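PDB 1JYE: lactose Operon Repressor from Escherichia coli, which probably represses transcription of the lactose operon by binding operator DNA as a dimer, in this truncated variant with weakened operator affinity. Local coordinates for residues D88-S93 / S300-L305; T240-A245 / L251-A256; L262-G265 / S269-G272. The protein carries 1 engineered substitution. All blocks are in the same frame, centred on the assembly; numbering follows the deposited sequence.

The three contacts sample both lobes of a periplasmic-binding-protein-like core: contact 1 joins an early and a late helix in one lobe, while contacts 2 and 3 lie within one beta-alpha-beta unit of the other. Contact 1 pairs residues far apart in sequence, and its centre is 38 Å from that of contact 2 and 40 Å from that of contact 3, on the opposite side of the chain's centre. Contacts 2 and 3 have centres only 6 Å apart. Probable hydrogen bonds Thr240 O to Ser269 N and Met242 N to Ser269 O, both 2.8 Å, join their strands. In this family the effector pocket lies between the lobes. Contacts 1 and 2 both reach the second subunit.

Contact 1. Residues D88-S93 / S300-L305; sequences DQLGAS and SVDRLL
Leu90, at the C-terminal end of helix 74-89, meets helix 293-308 through one methyl group, CD1, which touches Val301, Asp302 and Leu305. This is a tertiary contact of the two-lobed periplasmic-binding-protein fold, in which the chain passes back from one lobe to the other, so that a late helix packs beside an early one. Helix 74-89 ends in a Schellman motif whose C-prime residue is Gly91, with positive phi; Gly91 N is 3.1 Å from Asp88 O in its closing hydrogen bond, and Ala92 N bonds back to Ala87 O.

Along the helix, Val301 comes first. Its CG1 lies 3.8 Å from Leu90 CD1, and the valine side chain also touches Ile83 and Arg86 of the earlier helix. Next, Asp302 brings OD1 to 3.5 Å from the same Leu90 CD1, the two side chains crossing at about a right angle. This carboxylate oxygen has its true partner in Arg86, with which it forms a salt bridge, so the leucine methyl lies beside an ion pair that itself ties the two helices together. One turn on from Val301 stands Leu305, its N bonded to Val301 O, and its side chain also touches Leu62. Leu90 and Leu305 are both extended beyond CG (chi2 176° and -172°), which carries each CD1 to the end of its chain. The two leucines meet there at an oblique angle, CD1 to CD1, at 3.5 Å, and Leu305 CD1 also lies 4.1 Å from Leu90 CB.

Contact 2. Residues T240-A245 / L251-A256; sequences TAMLVA and LGAMRA
Met242 and Val244, two residues apart on strand 241-244, converge on Ala253 of helix 247-259, and all of the contact is apolar. Met242 CE stands 4.3 Å from Ala253 CB, and Val244 CG2 lies 4.5 Å from the same methyl. The methionine is extended from CA to SD (chi2 179°), then bends at its last torsion (chi3 75°), so that CE and SD stand at nearly the same distance from Ala253 CB. Thr229 of helix 222-234 touches both Met242 and Ala253, and Val270 packs on Val244.

Strand 241-244 and helix 247-259 are the first two elements of a right-handed beta-alpha-beta crossover, completed by strand 269-271 in the parallel sheet. The strand's other face, represented by Leu243, is covered by Val171 and Leu174 of helix 163-177, so the sheet is sandwiched between helices in the Rossmann-like manner of this lobe.

No hydrogen bond joins the two segments: the strand bonds to its neighbours in the sheet, the helix along itself. Arg255 N bonds Leu251 O at 3.0 Å, and the arginine side chain forms a salt bridge with Glu259 and a cation-pi contact with Phe226. Leu251 touches Tyr282 of the second subunit, and Arg255 packs on its Ser280.

Contact 3. Residues L262-G265 / S269-G272; sequences LRVG and SVVG
Val264 and Val270 lie side by side at the turn that leads into strand 269-271, touching by one methyl each, with Val264 CG1 4.2 Å from Val270 CG2. The turn closes the beta-alpha-beta crossover: having left helix 247-259, the chain must reverse before entering the outermost strand of the parallel sheet. The reversal is tight, with the CA atoms of Gly265 and Ser269 only 4.1 Å apart.

The valines differ in which branch does the touching. In Val264 it is the methyl anti to its own nitrogen (chi1 174°); in Val270, whose CG1 takes that anti place (chi1 179°), it is the other methyl, CG2, that meets Val264. Both also rest on Ile257 of the helix, which is thus a shared neighbour of the two branched side chains, and Val264 further touches Thr258 and Thr328.

The polar half of the contact lies beyond the valines. Gly265 has backbone angles that would press any side chain against the preceding carbonyl, and its own carbonyl points at a water, with Ser269 OG well off to one side. Gly265 O and Ser269 OG are 3.3 Å apart. The serine hydroxyl is held mainly by Leu330 N near the chain end. The water bridges the pair: it hydrogen-bonds Ser269 OG at 2.9 Å and donates to Gly265 O at 2.6 Å, standing almost in line with the carbonyl, the angle at Gly265 O from its carbon to the water being about 170°.

Contact 1. Residues D88-S93 / S300-L305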
loop_
_atom_site.group_PDB
_atom_site.type_symbol
_atom_site.label_atom_id
_atom_site.label_comp_id
_atom_site.label_asym_id
_atom_site.label_seq_id
_atom_site.Cartn_x
_atom_site.Cartn_y
_atom_site.Cartn_z
ATOM N N ASP A 88 13.044 5.703 -14.216
ATOM C CA ASP A 88 12.549 6.750 -15.107
ATOM C C ASP A 88 13.579 7.874 -15.161
ATOM O O ASP A 88 13.903 8.386 -16.234
ATOM C CB ASP A 88 11.221 7.299 -14.581
ATOM C CG ASP A 88 10.577 8.295 -15.531
ATOM O OD1 ASP A 88 9.774 9.126 -15.061
ATOM O OD2 ASP A 88 10.862 8.242 -16.746
ATOM N N GLN A 89 14.091 8.247 -13.992
ATOM C CA GLN A 89 15.085 9.309 -13.876
ATOM C C GLN A 89 16.347 9.007 -14.673
ATOM O O GLN A 89 16.949 9.907 -15.260
ATOM C CB GLN A 89 15.473 9.514 -12.410
ATOM C CG GLN A 89 14.386 10.093 -11.523
ATOM C CD GLN A 89 14.761 10.038 -10.051
ATOM O OE1 GLN A 89 15.852 10.455 -9.661
ATOM N NE2 GLN A 89 13.855 9.521 -9.227
ATOM N N LEU A 90 16.747 7.741 -14.690
ATOM C CA LEU A 90 17.957 7.340 -15.397
ATOM C C LEU A 90 17.716 6.848 -16.822
ATOM O O LEU A 90 18.633 6.345 -17.473
ATOM C CB LEU A 90 18.691 6.268 -14.586
ATOM C CG LEU A 90 19.083 6.703 -13.167
ATOM C CD1 LEU A 90 19.704 5.534 -12.419
ATOM C CD2 LEU A 90 20.054 7.876 -13.233
ATOM N N GLY A 91 16.484 6.993 -17.302
ATOM C CA GLY A 91 16.158 6.577 -18.657
ATOM C C GLY A 91 16.085 5.081 -18.894
ATOM O O GLY A 91 16.388 4.604 -19.988
ATOM N N ALA A 92 15.675 4.329 -17.879
ATOM C CA ALA A 92 15.568 2.883 -18.014
ATOM C C ALA A 92 14.122 2.427 -17.879
ATOM O O ALA A 92 13.410 2.867 -16.976
ATOM C CB ALA A 92 16.424 2.196 -16.957
ATOM N N SER A 93 13.691 1.557 -18.786
ATOM C CA SER A 93 12.342 1.012 -18.740
ATOM C C SER A 93 12.406 -0.205 -17.833
ATOM O O SER A 93 13.472 -0.801 -17.665
ATOM C CB SER A 93 11.869 0.610 -20.137
ATOM O OG SER A 93 11.591 1.764 -20.909
ATOM N N SER A 300 18.789 0.631 -5.241
ATOM C CA SER A 300 18.880 -0.615 -6.003
ATOM C C SER A 300 19.057 -0.364 -7.498
ATOM O O SER A 300 19.758 -1.112 -8.182
ATOM C CB SER A 300 17.643 -1.498 -5.765
ATOM O OG SER A 300 16.479 -0.969 -6.382
ATOM N N VAL A 301 18.427 0.687 -8.011
ATOM C CA VAL A 301 18.548 0.997 -9.429
ATOM C C VAL A 301 19.952 1.505 -9.729
ATOM O O VAL A 301 20.596 1.047 -10.676
ATOM C CB VAL A 301 17.509 2.052 -9.868
ATOM C CG1 VAL A 301 17.729 2.432 -11.331
ATOM C CG2 VAL A 301 16.105 1.493 -9.685
ATOM N N ASP A 302 20.433 2.441 -8.915
ATOM C CA ASP A 302 21.776 2.976 -9.110
ATOM C C ASP A 302 22.789 1.837 -9.056
ATOM O O ASP A 302 23.694 1.756 -9.884
ATOM C CB ASP A 302 22.124 4.004 -8.026
ATOM C CG ASP A 302 21.150 5.165 -7.975
ATOM O OD1 ASP A 302 20.633 5.559 -9.038
ATOM O OD2 ASP A 302 20.912 5.694 -6.868
ATOM N N ARG A 303 22.623 0.955 -8.075
ATOM C CA ARG A 303 23.527 -0.178 -7.887
ATOM C C ARG A 303 23.502 -1.151 -9.065
ATOM O O ARG A 303 24.551 -1.586 -9.542
ATOM C CB ARG A 303 23.164 -0.924 -6.596
ATOM C CG ARG A 303 24.156 -2.018 -6.177
ATOM C CD ARG A 303 25.532 -1.434 -5.864
ATOM N NE ARG A 303 25.422 -0.209 -5.076
ATOM C CZ ARG A 303 25.039 -0.155 -3.803
ATOM N NH1 ARG A 303 24.960 1.019 -3.190
ATOM N NH2 ARG A 303 24.757 -1.267 -3.134
ATOM N N LEU A 304 22.304 -1.490 -9.535
ATOM C CA LEU A 304 22.172 -2.420 -10.652
ATOM C C LEU A 304 22.859 -1.892 -11.902
ATOM O O LEU A 304 23.561 -2.631 -12.594
ATOM C CB LEU A 304 20.698 -2.686 -10.966
ATOM C CG LEU A 304 20.462 -3.682 -12.108
ATOM C CD1 LEU A 304 20.906 -5.070 -11.671
ATOM C CD2 LEU A 304 18.989 -3.691 -12.488
ATOM N N LEU A 305 22.651 -0.613 -12.196
ATOM C CA LEU A 305 23.269 -0.026 -13.374
ATOM C C LEU A 305 24.790 0.010 -13.228
ATOM O O LEU A 305 25.511 -0.195 -14.202
ATOM C CB LEU A 305 22.701 1.375 -13.628
ATOM C CG LEU A 305 21.190 1.389 -13.895
ATOM C CD1 LEU A 305 20.762 2.778 -14.339
ATOM C CD2 LEU A 305 20.834 0.366 -14.970
#

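Contact 2. Residues T240-A245 / L251-A256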
loop_
_atom_site.group_PDB
_atom_site.type_symbol
_atom_site.label_atom_id
_atom_site.label_comp_id
_atom_site.label_asym_id
_atom_site.label_seq_id
_atom_site.Cartn_x
_atom_site.Cartn_y
_atom_site.Cartn_z
ATOM N N THR A 240 3.086 -6.600 29.070
ATOM C CA THR A 240 3.017 -5.164 29.283
ATOM C C THR A 240 3.486 -4.493 27.994
ATOM O O THR A 240 3.282 -3.300 27.793
ATOM C CB THR A 240 3.896 -4.696 30.469
ATOM O OG1 THR A 240 5.256 -5.099 30.263
ATOM C CG2 THR A 240 3.376 -5.283 31.777
ATOM N N ALA A 241 4.104 -5.275 27.112
ATOM C CA ALA A 241 4.587 -4.744 25.841
ATOM C C ALA A 241 4.650 -5.816 24.761
ATOM O O ALA A 241 4.826 -7.002 25.048
ATOM C CB ALA A 241 5.965 -4.109 26.025
ATOM N N MET A 242 4.506 -5.383 23.513
ATOM C CA MET A 242 4.550 -6.287 22.374
ATOM C C MET A 242 5.463 -5.753 21.280
ATOM O O MET A 242 5.440 -4.563 20.969
ATOM C CB MET A 242 3.149 -6.465 21.770
ATOM C CG MET A 242 2.122 -7.143 22.659
ATOM S SD MET A 242 0.523 -7.251 21.810
ATOM C CE MET A 242 0.823 -8.575 20.657
ATOM N N LEU A 243 6.282 -6.636 20.714
ATOM C CA LEU A 243 7.141 -6.283 19.590
ATOM C C LEU A 243 6.403 -6.921 18.414
ATOM O O LEU A 243 6.197 -8.134 18.393
ATOM C CB LEU A 243 8.535 -6.904 19.754
ATOM C CG LEU A 243 9.433 -6.161 20.744
ATOM C CD1 LEU A 243 10.591 -7.060 21.175
ATOM C CD2 LEU A 243 9.943 -4.877 20.104
ATOM N N VAL A 244 5.981 -6.105 17.450
ATOM C CA VAL A 244 5.232 -6.607 16.298
ATOM C C VAL A 244 6.036 -6.448 15.005
ATOM O O VAL A 244 6.689 -5.426 14.793
ATOM C CB VAL A 244 3.871 -5.880 16.197
ATOM C CG1 VAL A 244 3.029 -6.491 15.092
ATOM C CG2 VAL A 244 3.145 -5.978 17.537
ATOM N N ALA A 245 5.967 -7.465 14.145
ATOM C CA ALA A 245 6.749 -7.517 12.912
ATOM C C ALA A 245 6.546 -6.429 11.862
ATOM O O ALA A 245 7.417 -6.224 11.021
ATOM C CB ALA A 245 6.611 -8.902 12.274
ATOM N N LEU A 251 -1.258 -2.487 13.986
ATOM C CA LEU A 251 -2.563 -1.834 13.988
ATOM C C LEU A 251 -3.600 -2.835 14.494
ATOM O O LEU A 251 -4.467 -2.497 15.307
ATOM C CB LEU A 251 -2.934 -1.387 12.569
ATOM C CG LEU A 251 -4.341 -0.798 12.390
ATOM C CD1 LEU A 251 -4.421 0.571 13.051
ATOM C CD2 LEU A 251 -4.649 -0.683 10.904
ATOM N N GLY A 252 -3.503 -4.065 14.000
ATOM C CA GLY A 252 -4.422 -5.109 14.410
ATOM C C GLY A 252 -4.286 -5.401 15.894
ATOM O O GLY A 252 -5.280 -5.565 16.594
ATOM N N ALA A 253 -3.048 -5.468 16.374
ATOM C CA ALA A 253 -2.793 -5.730 17.788
ATOM C C ALA A 253 -3.389 -4.616 18.637
ATOM O O ALA A 253 -4.008 -4.868 19.669
ATOM C CB ALA A 253 -1.290 -5.830 18.041
ATOM N N MET A 254 -3.196 -3.379 18.195
ATOM C CA MET A 254 -3.715 -2.226 18.916
ATOM C C MET A 254 -5.236 -2.291 19.013
ATOM O O MET A 254 -5.814 -1.953 20.048
ATOM C CB MET A 254 -3.270 -0.940 18.220
ATOM C CG MET A 254 -1.782 -0.653 18.390
ATOM S SD MET A 254 -1.183 0.651 17.303
ATOM C CE MET A 254 -2.197 2.025 17.853
ATOM N N ARG A 255 -5.885 -2.729 17.941
ATOM C CA ARG A 255 -7.336 -2.846 17.964
ATOM C C ARG A 255 -7.747 -3.928 18.964
ATOM O O ARG A 255 -8.693 -3.747 19.728
ATOM C CB ARG A 255 -7.890 -3.200 16.582
ATOM C CG ARG A 255 -9.397 -3.417 16.612
ATOM C CD ARG A 255 -9.971 -3.916 15.297
ATOM N NE ARG A 255 -11.279 -4.524 15.540
ATOM C CZ ARG A 255 -11.784 -5.533 14.839
ATOM N NH1 ARG A 255 -11.105 -6.059 13.831
ATOM N NH2 ARG A 255 -12.960 -6.048 15.180
ATOM N N ALA A 256 -7.029 -5.047 18.962
ATOM C CA ALA A 256 -7.342 -6.144 19.878
ATOM C C ALA A 256 -7.210 -5.671 21.323
ATOM O O ALA A 256 -8.080 -5.926 22.156
ATOM C CB ALA A 256 -6.405 -7.325 19.624
#

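Contact 3. Residues L262-G265 / S269-G272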
loop_
_atom_site.group_PDB
_atom_site.type_symbol
_atom_site.label_atom_id
_atom_site.label_comp_id
_atom_site.label_asym_id
_atom_site.label_seq_id
_atom_site.Cartn_x
_atom_site.Cartn_y
_atom_site.Cartn_z
ATOM N N LEU A 262 -8.383 -2.560 27.253
ATOM C CA LEU A 262 -7.078 -2.093 27.710
ATOM C C LEU A 262 -6.612 -0.889 26.902
ATOM O O LEU A 262 -7.104 -0.634 25.802
ATOM C CB LEU A 262 -6.046 -3.220 27.601
ATOM C CG LEU A 262 -6.333 -4.466 28.442
ATOM C CD1 LEU A 262 -5.258 -5.514 28.183
ATOM C CD2 LEU A 262 -6.371 -4.094 29.917
ATOM N N ARG A 263 -5.658 -0.152 27.452
ATOM C CA ARG A 263 -5.132 1.030 26.785
ATOM C C ARG A 263 -3.802 0.757 26.102
ATOM O O ARG A 263 -2.869 0.247 26.725
ATOM C CB ARG A 263 -4.943 2.160 27.797
ATOM C CG ARG A 263 -6.227 2.638 28.455
ATOM C CD ARG A 263 -5.907 3.494 29.667
ATOM N NE ARG A 263 -5.215 2.718 30.694
ATOM C CZ ARG A 263 -4.694 3.235 31.802
ATOM N NH1 ARG A 263 -4.783 4.537 32.037
ATOM N NH2 ARG A 263 -4.081 2.448 32.677
ATOM N N VAL A 264 -3.715 1.084 24.818
ATOM C CA VAL A 264 -2.460 0.906 24.101
ATOM C C VAL A 264 -1.524 1.945 24.702
ATOM O O VAL A 264 -1.877 3.121 24.806
ATOM C CB VAL A 264 -2.624 1.173 22.591
ATOM C CG1 VAL A 264 -1.267 1.114 21.896
ATOM C CG2 VAL A 264 -3.567 0.155 21.988
ATOM N N GLY A 265 -0.339 1.508 25.113
ATOM C CA GLY A 265 0.612 2.416 25.720
ATOM C C GLY A 265 0.599 2.286 27.234
ATOM O O GLY A 265 1.509 1.708 27.825
ATOM N N SER A 269 2.172 -1.674 25.830
ATOM C CA SER A 269 2.943 -0.906 24.860
ATOM C C SER A 269 3.114 -1.721 23.589
ATOM O O SER A 269 3.141 -2.954 23.623
ATOM C CB SER A 269 4.317 -0.538 25.427
ATOM O OG SER A 269 4.205 0.450 26.436
ATOM N N VAL A 270 3.235 -1.027 22.464
ATOM C CA VAL A 270 3.381 -1.698 21.184
ATOM C C VAL A 270 4.432 -1.029 20.319
ATOM O O VAL A 270 4.476 0.199 20.215
ATOM C CB VAL A 270 2.035 -1.694 20.401
ATOM C CG1 VAL A 270 2.208 -2.368 19.052
ATOM C CG2 VAL A 270 0.956 -2.397 21.212
ATOM N N VAL A 271 5.293 -1.843 19.713
ATOM C CA VAL A 271 6.314 -1.334 18.809
ATOM C C VAL A 271 6.082 -2.020 17.467
ATOM O O VAL A 271 5.986 -3.245 17.396
ATOM C CB VAL A 271 7.743 -1.664 19.298
ATOM C CG1 VAL A 271 8.762 -1.119 18.315
ATOM C CG2 VAL A 271 7.970 -1.069 20.674
ATOM N N GLY A 272 5.959 -1.224 16.409
ATOM C CA GLY A 272 5.748 -1.790 15.090
ATOM C C GLY A 272 7.046 -1.884 14.314
ATOM O O GLY A 272 8.132 -1.884 14.899
HETATM O O HOH W 1 3.144 0.177 29.125
#